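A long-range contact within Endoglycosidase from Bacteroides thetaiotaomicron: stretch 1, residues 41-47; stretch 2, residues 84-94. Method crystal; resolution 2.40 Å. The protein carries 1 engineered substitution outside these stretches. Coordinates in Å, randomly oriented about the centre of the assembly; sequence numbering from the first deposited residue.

Stretch 1 41-47: PLIEAQT
Stretch 2, residues 84-94: GNNAQNYLKML

A single lysine ammonium makes both hydrogen bonds between the two stretches: Lys92 NZ donates to two backbone carbonyls, Ala45 O at a very short 2.5 Å and Ile43 O at 3.1 Å. The CA-to-CB bond of the buried Lys92 points toward stretch 1, and the side chain is extended beyond its first torsion (chi1 p, chi2 to chi4 t), so its charge ends among carbonyl oxygens. Residues 42-44 have helical phi/psi without regular helical bonding; Ala45 N -> Leu42 O (2.7 Å) closes this turn, and Ala45 then opens to -83/144. In stretch 2, a 3-10 segment at 87-88 follows Asn86, whose OD1 accepts from Gln88 N (3.3 Å); Asn89 N -> Asn86 O (3.2 Å) and Tyr90 N -> Ala87 O (3.1 Å) continue the turn. The nearest CA atoms across the stretches are Ile43 CA and Met93 CA, 6.9 Å apart. Ile43 (t, t) starts sideways, but its end reaches stretch 2: CG1 lies over one face of the Tyr90 ring (chi1 m, chi2 87°), 4.0 Å from the centroid in a CH-pi contact, while CD1 comes 3.7 Å from Tyr90 CE1. Selenomethionine Met93 (m, m, chi3 105°) adds apolar packing, placing CE 3.5 Å from Leu42 CB and SE 4.2 Å from Ile43 CB. The contact buries 328 Å² between the stretches, both sides summed.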

# COMPACT_ATOMS: atom_id res chain seq x y z
N PRO A 41 -4.52 -8.70 -27.64
CA PRO A 41 -5.12 -9.09 -26.36
C PRO A 41 -4.48 -8.26 -25.24
O PRO A 41 -3.53 -7.59 -25.48
CB PRO A 41 -4.83 -10.61 -26.26
CG PRO A 41 -3.54 -10.74 -26.99
CD PRO A 41 -3.65 -9.76 -28.15
N LEU A 42 -5.01 -8.30 -24.03
CA LEU A 42 -4.58 -7.30 -23.01
C LEU A 42 -3.14 -7.62 -22.63
O LEU A 42 -2.31 -6.70 -22.68
CB LEU A 42 -5.49 -7.29 -21.78
CG LEU A 42 -6.88 -6.71 -22.05
CD1 LEU A 42 -7.75 -6.86 -20.82
CD2 LEU A 42 -6.80 -5.27 -22.51
N ILE A 43 -2.85 -8.87 -22.31
CA ILE A 43 -1.51 -9.19 -21.76
C ILE A 43 -0.44 -8.72 -22.77
O ILE A 43 0.67 -8.52 -22.33
CB ILE A 43 -1.40 -10.68 -21.41
CG1 ILE A 43 -0.14 -10.94 -20.57
CG2 ILE A 43 -1.44 -11.53 -22.66
CD1 ILE A 43 -0.14 -12.27 -19.88
N GLU A 44 -0.78 -8.47 -24.04
CA GLU A 44 0.21 -8.03 -25.08
C GLU A 44 0.17 -6.50 -25.25
O GLU A 44 1.08 -5.95 -25.90
CB GLU A 44 -0.05 -8.73 -26.43
CG GLU A 44 0.36 -10.20 -26.50
CD GLU A 44 0.11 -10.93 -27.83
OE1 GLU A 44 0.10 -10.29 -28.90
OE2 GLU A 44 -0.08 -12.14 -27.81
N ALA A 45 -0.84 -5.80 -24.74
CA ALA A 45 -1.08 -4.36 -25.04
C ALA A 45 -0.20 -3.47 -24.14
O ALA A 45 0.03 -3.84 -22.99
CB ALA A 45 -2.56 -4.06 -24.88
N GLN A 46 0.28 -2.33 -24.66
CA GLN A 46 1.32 -1.49 -23.99
C GLN A 46 0.83 -0.05 -23.76
O GLN A 46 1.36 0.59 -22.86
CB GLN A 46 2.59 -1.44 -24.83
CG GLN A 46 3.14 -2.82 -25.17
CD GLN A 46 3.31 -3.74 -23.98
OE1 GLN A 46 3.40 -3.31 -22.83
NE2 GLN A 46 3.35 -5.03 -24.25
N THR A 47 -0.11 0.42 -24.57
CA THR A 47 -0.58 1.83 -24.56
C THR A 47 -2.01 1.88 -25.06
O THR A 47 -2.39 0.97 -25.82
CB THR A 47 0.26 2.72 -25.48
OG1 THR A 47 0.02 2.32 -26.82
CG2 THR A 47 1.74 2.66 -25.18
N GLY A 84 5.36 -12.55 -19.08
CA GLY A 84 4.41 -12.99 -20.12
C GLY A 84 4.15 -14.46 -20.02
O GLY A 84 5.03 -15.18 -19.54
N ASN A 85 2.99 -14.86 -20.52
CA ASN A 85 2.42 -16.23 -20.41
C ASN A 85 1.59 -16.21 -19.12
O ASN A 85 0.37 -16.36 -19.27
CB ASN A 85 3.45 -17.36 -20.51
CG ASN A 85 3.94 -17.68 -21.93
OD1 ASN A 85 3.74 -18.79 -22.43
ND2 ASN A 85 4.60 -16.74 -22.59
N ASN A 86 2.20 -15.93 -17.95
CA ASN A 86 1.44 -15.92 -16.65
C ASN A 86 0.98 -14.51 -16.21
O ASN A 86 1.82 -13.68 -15.81
CB ASN A 86 2.19 -16.64 -15.52
CG ASN A 86 1.24 -16.98 -14.37
OD1 ASN A 86 0.04 -16.72 -14.44
ND2 ASN A 86 1.77 -17.57 -13.31
N ALA A 87 -0.33 -14.27 -16.22
CA ALA A 87 -1.02 -13.03 -15.79
C ALA A 87 -0.61 -12.63 -14.37
O ALA A 87 -0.46 -11.43 -14.13
CB ALA A 87 -2.54 -13.17 -15.89
N GLN A 88 -0.40 -13.61 -13.49
CA GLN A 88 0.03 -13.45 -12.07
C GLN A 88 1.29 -12.56 -11.90
O GLN A 88 1.53 -12.12 -10.76
CB GLN A 88 0.26 -14.85 -11.48
CG GLN A 88 0.77 -14.89 -10.05
CD GLN A 88 0.87 -16.31 -9.56
OE1 GLN A 88 1.50 -17.15 -10.22
NE2 GLN A 88 0.20 -16.60 -8.45
N ASN A 89 2.08 -12.30 -12.95
CA ASN A 89 3.40 -11.61 -12.82
C ASN A 89 3.29 -10.16 -13.36
O ASN A 89 4.34 -9.47 -13.53
CB ASN A 89 4.52 -12.42 -13.50
CG ASN A 89 4.63 -13.85 -13.02
OD1 ASN A 89 4.18 -14.76 -13.71
ND2 ASN A 89 5.28 -14.08 -11.89
N TYR A 90 2.07 -9.71 -13.60
CA TYR A 90 1.76 -8.45 -14.31
C TYR A 90 0.89 -7.51 -13.45
O TYR A 90 -0.26 -7.90 -13.03
CB TYR A 90 0.95 -8.79 -15.56
CG TYR A 90 1.75 -9.24 -16.75
CD1 TYR A 90 2.10 -10.57 -16.92
CD2 TYR A 90 2.09 -8.33 -17.75
CE1 TYR A 90 2.82 -10.98 -18.03
CE2 TYR A 90 2.80 -8.73 -18.87
CZ TYR A 90 3.17 -10.06 -19.01
OH TYR A 90 3.89 -10.42 -20.12
N LEU A 91 1.35 -6.28 -13.24
CA LEU A 91 0.49 -5.25 -12.58
C LEU A 91 -0.75 -5.03 -13.44
O LEU A 91 -1.87 -4.95 -12.85
CB LEU A 91 1.24 -3.92 -12.44
CG LEU A 91 2.46 -3.92 -11.52
CD1 LEU A 91 3.17 -2.59 -11.64
CD2 LEU A 91 2.06 -4.20 -10.08
N LYS A 92 -0.58 -5.00 -14.77
CA LYS A 92 -1.64 -4.56 -15.72
C LYS A 92 -2.77 -5.60 -15.80
O LYS A 92 -3.86 -5.28 -16.31
CB LYS A 92 -1.05 -4.21 -17.09
CG LYS A 92 -0.49 -5.38 -17.91
CD LYS A 92 -0.36 -5.04 -19.39
CE LYS A 92 0.45 -6.07 -20.16
NZ LYS A 92 1.00 -5.53 -21.43
N MSE A 93 -2.51 -6.80 -15.27
CA MSE A 93 -3.48 -7.89 -15.31
C MSE A 93 -4.18 -8.07 -13.96
O MSE A 93 -4.96 -9.00 -13.77
CB MSE A 93 -2.81 -9.23 -15.70
CG MSE A 93 -2.30 -9.32 -17.14
SE MSE A 93 -3.57 -8.64 -18.48
CE MSE A 93 -3.09 -6.90 -19.22
N LEU A 94 -3.89 -7.19 -13.00
CA LEU A 94 -4.55 -7.25 -11.71
C LEU A 94 -6.01 -6.92 -11.92
O LEU A 94 -6.36 -6.22 -12.85
CB LEU A 94 -3.92 -6.20 -10.80
CG LEU A 94 -2.55 -6.54 -10.23
CD1 LEU A 94 -1.93 -5.30 -9.59
CD2 LEU A 94 -2.70 -7.68 -9.24